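Local coordinates for DR2417 (Deinococcus radiodurans, PDB 4XWW), which is a metal-dependent 5'-3' exoribonuclease of the metallo-beta-lactamase superfamily that probably takes part in RNA maturation and decay and may also cut internally, at residues A[253-267]-A[284-296]. Numbering follows the deposited sequence.
Sequences QNILDLAHRQGRRVV and GHMNPPEPFLTSE
Both methyls of Leu256 meet the rim of the Phe292 ring, CD2 at its edge 3.8 Å from CE1, while CD1 also reaches Met286 CG and the ring of Pro288. Val266 CG1 adds to this centre beside Phe292 CD1, and Pro289 slides along the helix, its CG against Leu256 O and Asp257 OD1 and its CB over one face of the His260 ring. In the beta-CASP domain, residues 284-296 form the return from helix 271-282 across helix 249-261 to the beginning of strand 265-269, an edge strand of a five-stranded parallel sheet; there Leu293 N donates a nearly straight bond to Val266 O (2.9 Å, 175°). On the helix, Gln253 grips the backbone of Asn287 twice, OE1 accepting from N (2.7 Å) and NE2 donating to O (3.0 Å); NE2 also bonds Asp257 OD2, which fixes the amide's rotation. Glu290 divides its carboxylate: OE1 accepts a hydrogen bond from His260 ND1 at 2.6 Å, met from above the carboxylate plane, whereas OE2 lies over a face of the Arg265 guanidinium, a salt bridge of charges alone. Folded back at chi2 and chi3 (-61° and -62°), Arg265 lays its opposite face on Leu293 and sends NH2 in plane to Pro291 O (2.9 Å).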
loop_
_atom_site.group_PDB
_atom_site.type_symbol
_atom_site.label_atom_id
_atom_site.label_comp_id
_atom_site.label_asym_id
_atom_site.label_seq_id
_atom_site.Cartn_x
_atom_site.Cartn_y
_atom_site.Cartn_z
ATOM N N GLN A 253 -5.146 -16.678 -23.799
ATOM C CA GLN A 253 -5.275 -17.695 -24.848
ATOM C C GLN A 253 -5.056 -19.091 -24.265
ATOM O O GLN A 253 -5.810 -20.025 -24.551
ATOM C CB GLN A 253 -4.283 -17.465 -25.989
ATOM C CG GLN A 253 -4.330 -18.576 -27.045
ATOM C CD GLN A 253 -5.606 -18.548 -27.877
ATOM O OE1 GLN A 253 -6.099 -17.480 -28.244
ATOM N NE2 GLN A 253 -6.127 -19.729 -28.211
ATOM N N ASN A 254 -4.033 -19.230 -23.436
ATOM C CA ASN A 254 -3.776 -20.531 -22.820
ATOM C C ASN A 254 -4.944 -20.974 -21.936
ATOM O O ASN A 254 -5.266 -22.158 -21.878
ATOM C CB ASN A 254 -2.463 -20.490 -22.030
ATOM C CG ASN A 254 -1.240 -20.362 -22.935
ATOM O OD1 ASN A 254 -1.265 -20.763 -24.106
ATOM N ND2 ASN A 254 -0.154 -19.832 -22.384
ATOM N N ILE A 255 -5.618 -20.021 -21.299
ATOM C CA ILE A 255 -6.807 -20.343 -20.516
ATOM C C ILE A 255 -7.962 -20.780 -21.436
ATOM O O ILE A 255 -8.704 -21.708 -21.113
ATOM C CB ILE A 255 -7.227 -19.145 -19.637
ATOM C CG1 ILE A 255 -6.161 -18.913 -18.556
ATOM C CG2 ILE A 255 -8.652 -19.336 -19.079
ATOM C CD1 ILE A 255 -6.214 -17.513 -17.975
ATOM N N LEU A 256 -8.107 -20.124 -22.582
ATOM C CA LEU A 256 -9.141 -20.533 -23.537
ATOM C C LEU A 256 -8.929 -21.980 -23.959
ATOM O O LEU A 256 -9.871 -22.775 -24.014
ATOM C CB LEU A 256 -9.153 -19.630 -24.772
ATOM C CG LEU A 256 -9.350 -18.141 -24.495
ATOM C CD1 LEU A 256 -9.475 -17.369 -25.831
ATOM C CD2 LEU A 256 -10.550 -17.881 -23.598
ATOM N N ASP A 257 -7.676 -22.324 -24.228
ATOM C CA ASP A 257 -7.386 -23.664 -24.709
ATOM C C ASP A 257 -7.570 -24.712 -23.613
ATOM O O ASP A 257 -8.147 -25.766 -23.863
ATOM C CB ASP A 257 -5.979 -23.722 -25.298
ATOM C CG ASP A 257 -5.882 -22.991 -26.641
ATOM O OD1 ASP A 257 -6.842 -23.057 -27.440
ATOM O OD2 ASP A 257 -4.860 -22.325 -26.880
ATOM N N LEU A 258 -7.114 -24.433 -22.393
ATOM C CA LEU A 258 -7.330 -25.409 -21.322
ATOM C C LEU A 258 -8.803 -25.522 -20.966
ATOM O O LEU A 258 -9.264 -26.596 -20.595
ATOM C CB LEU A 258 -6.510 -25.074 -20.071
ATOM C CG LEU A 258 -6.899 -23.877 -19.207
ATOM C CD1 LEU A 258 -7.932 -24.256 -18.120
ATOM C CD2 LEU A 258 -5.635 -23.284 -18.596
ATOM N N ALA A 259 -9.546 -24.425 -21.093
ATOM C CA ALA A 259 -10.988 -24.460 -20.835
ATOM C C ALA A 259 -11.673 -25.431 -21.778
ATOM O O ALA A 259 -12.513 -26.231 -21.370
ATOM C CB ALA A 259 -11.599 -23.068 -20.973
ATOM N N HIS A 260 -11.316 -25.356 -23.050
ATOM C CA HIS A 260 -11.864 -26.278 -24.027
ATOM C C HIS A 260 -11.539 -27.725 -23.650
ATOM O O HIS A 260 -12.416 -28.591 -23.674
ATOM C CB HIS A 260 -11.322 -25.951 -25.417
ATOM C CG HIS A 260 -11.884 -26.816 -26.495
ATOM N ND1 HIS A 260 -13.180 -26.693 -26.946
ATOM C CD2 HIS A 260 -11.333 -27.832 -27.202
ATOM C CE1 HIS A 260 -13.401 -27.591 -27.889
ATOM N NE2 HIS A 260 -12.296 -28.294 -28.061
ATOM N N ARG A 261 -10.283 -27.990 -23.296
ATOM C CA ARG A 261 -9.888 -29.349 -22.929
ATOM C C ARG A 261 -10.649 -29.817 -21.693
ATOM O O ARG A 261 -10.926 -31.004 -21.526
ATOM C CB ARG A 261 -8.377 -29.438 -22.686
ATOM C CG ARG A 261 -7.538 -29.223 -23.953
ATOM C CD ARG A 261 -6.061 -29.538 -23.725
ATOM N NE ARG A 261 -5.400 -28.678 -22.738
ATOM C CZ ARG A 261 -4.776 -27.546 -23.043
ATOM N NH1 ARG A 261 -4.760 -27.118 -24.303
ATOM N NH2 ARG A 261 -4.172 -26.831 -22.101
ATOM N N GLN A 262 -11.010 -28.877 -20.833
ATOM C CA GLN A 262 -11.657 -29.255 -19.588
ATOM C C GLN A 262 -13.178 -29.175 -19.653
ATOM O O GLN A 262 -13.848 -29.304 -18.636
ATOM C CB GLN A 262 -11.140 -28.388 -18.431
ATOM C CG GLN A 262 -9.658 -28.590 -18.133
ATOM C CD GLN A 262 -9.281 -30.051 -17.989
ATOM O OE1 GLN A 262 -10.029 -30.841 -17.412
ATOM N NE2 GLN A 262 -8.115 -30.421 -18.519
ATOM N N GLY A 263 -13.728 -28.986 -20.848
ATOM C CA GLY A 263 -15.174 -29.013 -21.006
ATOM C C GLY A 263 -15.915 -27.792 -20.481
ATOM O O GLY A 263 -17.115 -27.870 -20.183
ATOM N N ARG A 264 -15.213 -26.664 -20.393
ATOM C CA ARG A 264 -15.821 -25.414 -19.929
ATOM C C ARG A 264 -15.934 -24.370 -21.050
ATOM O O ARG A 264 -15.006 -24.193 -21.834
ATOM C CB ARG A 264 -15.017 -24.826 -18.763
ATOM C CG ARG A 264 -14.988 -25.725 -17.546
ATOM C CD ARG A 264 -14.146 -25.119 -16.429
ATOM N NE ARG A 264 -14.187 -25.936 -15.214
ATOM C CZ ARG A 264 -14.994 -25.719 -14.177
ATOM N NH1 ARG A 264 -15.839 -24.692 -14.186
ATOM N NH2 ARG A 264 -14.957 -26.533 -13.114
ATOM N N ARG A 265 -17.063 -23.667 -21.094
ATOM C CA ARG A 265 -17.234 -22.551 -22.027
ATOM C C ARG A 265 -16.817 -21.266 -21.336
ATOM O O ARG A 265 -16.861 -21.182 -20.110
ATOM C CB ARG A 265 -18.678 -22.443 -22.514
ATOM C CG ARG A 265 -19.233 -23.681 -23.235
ATOM C CD ARG A 265 -18.422 -23.981 -24.487
ATOM N NE ARG A 265 -18.483 -22.891 -25.461
ATOM C CZ ARG A 265 -19.420 -22.787 -26.404
ATOM N NH1 ARG A 265 -20.384 -23.705 -26.511
ATOM N NH2 ARG A 265 -19.400 -21.761 -27.246
ATOM N N VAL A 266 -16.409 -20.269 -22.115
ATOM C CA VAL A 266 -15.778 -19.088 -21.543
ATOM C C VAL A 266 -16.620 -17.828 -21.741
ATOM O O VAL A 266 -17.162 -17.591 -22.820
ATOM C CB VAL A 266 -14.377 -18.888 -22.152
ATOM C CG1 VAL A 266 -13.691 -17.633 -21.594
ATOM C CG2 VAL A 266 -13.520 -20.116 -21.861
ATOM N N VAL A 267 -16.732 -17.037 -20.677
ATOM C CA VAL A 267 -17.373 -15.728 -20.740
ATOM C C VAL A 267 -16.301 -14.692 -20.481
ATOM O O VAL A 267 -15.587 -14.769 -19.478
ATOM C CB VAL A 267 -18.492 -15.537 -19.684
ATOM C CG1 VAL A 267 -19.104 -14.142 -19.804
ATOM C CG2 VAL A 267 -19.582 -16.581 -19.818
ATOM N N GLY A 284 -4.645 -11.513 -34.915
ATOM C CA GLY A 284 -4.278 -12.917 -34.962
ATOM C C GLY A 284 -3.611 -13.528 -33.743
ATOM O O GLY A 284 -3.132 -14.661 -33.803
ATOM N N HIS A 285 -3.582 -12.800 -32.628
ATOM C CA HIS A 285 -2.915 -13.307 -31.433
ATOM C C HIS A 285 -3.834 -14.109 -30.529
ATOM O O HIS A 285 -3.368 -14.849 -29.676
ATOM C CB HIS A 285 -2.295 -12.153 -30.638
ATOM C CG HIS A 285 -1.264 -11.404 -31.412
ATOM N ND1 HIS A 285 -0.029 -11.931 -31.709
ATOM C CD2 HIS A 285 -1.290 -10.166 -31.972
ATOM C CE1 HIS A 285 0.665 -11.061 -32.424
ATOM N NE2 HIS A 285 -0.079 -9.978 -32.588
ATOM N N MET A 286 -5.135 -13.954 -30.726
ATOM C CA MET A 286 -6.111 -14.683 -29.920
ATOM C C MET A 286 -7.070 -15.433 -30.822
ATOM O O MET A 286 -7.662 -14.846 -31.725
ATOM C CB MET A 286 -6.883 -13.742 -29.003
ATOM C CG MET A 286 -7.737 -14.469 -27.957
ATOM S SD MET A 286 -8.709 -13.337 -26.943
ATOM C CE MET A 286 -7.418 -12.689 -25.855
ATOM N N ASN A 287 -7.226 -16.726 -30.554
ATOM C CA ASN A 287 -8.059 -17.598 -31.361
ATOM C C ASN A 287 -8.860 -18.541 -30.468
ATOM O O ASN A 287 -8.395 -19.615 -30.109
ATOM C CB ASN A 287 -7.194 -18.388 -32.347
ATOM C CG ASN A 287 -6.384 -17.487 -33.262
ATOM O OD1 ASN A 287 -6.896 -16.995 -34.268
ATOM N ND2 ASN A 287 -5.115 -17.261 -32.917
ATOM N N PRO A 288 -10.063 -18.121 -30.082
ATOM C CA PRO A 288 -10.886 -18.939 -29.189
ATOM C C PRO A 288 -11.302 -20.221 -29.898
ATOM O O PRO A 288 -11.834 -20.155 -31.002
ATOM C CB PRO A 288 -12.102 -18.046 -28.891
ATOM C CG PRO A 288 -11.692 -16.666 -29.307
ATOM C CD PRO A 288 -10.693 -16.832 -30.402
ATOM N N PRO A 289 -11.042 -21.375 -29.273
ATOM C CA PRO A 289 -11.350 -22.669 -29.885
ATOM C C PRO A 289 -12.860 -22.902 -29.962
ATOM O O PRO A 289 -13.335 -23.662 -30.806
ATOM C CB PRO A 289 -10.666 -23.677 -28.954
ATOM C CG PRO A 289 -10.455 -22.944 -27.662
ATOM C CD PRO A 289 -10.284 -21.509 -28.016
ATOM N N GLU A 290 -13.599 -22.263 -29.064
ATOM C CA GLU A 290 -15.053 -22.195 -29.156
ATOM C C GLU A 290 -15.463 -20.748 -28.958
ATOM O O GLU A 290 -14.776 -20.006 -28.252
ATOM C CB GLU A 290 -15.735 -23.079 -28.105
ATOM C CG GLU A 290 -15.475 -24.567 -28.246
ATOM C CD GLU A 290 -16.143 -25.376 -27.143
ATOM O OE1 GLU A 290 -15.472 -25.692 -26.135
ATOM O OE2 GLU A 290 -17.341 -25.694 -27.283
ATOM N N PRO A 291 -16.587 -20.343 -29.566
ATOM C CA PRO A 291 -17.086 -18.976 -29.378
ATOM C C PRO A 291 -17.259 -18.579 -27.908
ATOM O O PRO A 291 -17.703 -19.402 -27.094
ATOM C CB PRO A 291 -18.436 -19.009 -30.083
ATOM C CG PRO A 291 -18.237 -20.023 -31.194
ATOM C CD PRO A 291 -17.324 -21.068 -30.628
ATOM N N PHE A 292 -16.902 -17.341 -27.569
ATOM C CA PHE A 292 -17.274 -16.784 -26.267
ATOM C C PHE A 292 -18.786 -16.829 -26.070
ATOM O O PHE A 292 -19.555 -16.663 -27.026
ATOM C CB PHE A 292 -16.799 -15.336 -26.131
ATOM C CG PHE A 292 -15.314 -15.177 -26.180
ATOM C CD1 PHE A 292 -14.487 -15.945 -25.376
ATOM C CD2 PHE A 292 -14.744 -14.256 -27.031
ATOM C CE1 PHE A 292 -13.103 -15.788 -25.433
ATOM C CE2 PHE A 292 -13.365 -14.098 -27.094
ATOM C CZ PHE A 292 -12.548 -14.865 -26.293
ATOM N N LEU A 293 -19.214 -17.052 -24.830
ATOM C CA LEU A 293 -20.627 -16.983 -24.462
ATOM C C LEU A 293 -20.884 -15.790 -23.547
ATOM O O LEU A 293 -19.947 -15.241 -22.971
ATOM C CB LEU A 293 -21.077 -18.272 -23.763
ATOM C CG LEU A 293 -21.118 -19.595 -24.522
ATOM C CD1 LEU A 293 -21.699 -20.698 -23.639
ATOM C CD2 LEU A 293 -21.928 -19.459 -25.788
ATOM N N THR A 294 -22.148 -15.395 -23.412
ATOM C CA THR A 294 -22.520 -14.367 -22.449
ATOM C C THR A 294 -22.876 -15.014 -21.123
ATOM O O THR A 294 -23.096 -16.221 -21.049
ATOM C CB THR A 294 -23.726 -13.533 -22.899
ATOM O OG1 THR A 294 -24.871 -14.380 -23.004
ATOM C CG2 THR A 294 -23.454 -12.873 -24.236
ATOM N N SER A 295 -22.969 -14.198 -20.085
ATOM C CA SER A 295 -23.307 -14.708 -18.765
ATOM C C SER A 295 -24.698 -15.331 -18.766
ATOM O O SER A 295 -24.963 -16.284 -18.034
ATOM C CB SER A 295 -23.231 -13.595 -17.722
ATOM O OG SER A 295 -24.187 -12.591 -17.993
ATOM N N GLU A 296 -25.587 -14.795 -19.595
ATOM C CA GLU A 296 -26.921 -15.369 -19.723
ATOM C C GLU A 296 -26.844 -16.764 -20.336
ATOM O O GLU A 296 -27.501 -17.694 -19.871
ATOM C CB GLU A 296 -27.818 -14.457 -20.562
ATOM C CG GLU A 296 -28.191 -13.157 -19.866
ATOM C CD GLU A 296 -27.227 -12.008 -20.156
ATOM O OE1 GLU A 296 -26.119 -12.238 -20.700
ATOM O OE2 GLU A 296 -27.589 -10.861 -19.833
HETATM O O HOH W 1 -6.737 -22.453 -30.096
HETATM O O HOH W 2 -14.485 -23.548 -24.499
HETATM O O HOH W 3 -16.492 -20.882 -24.985
#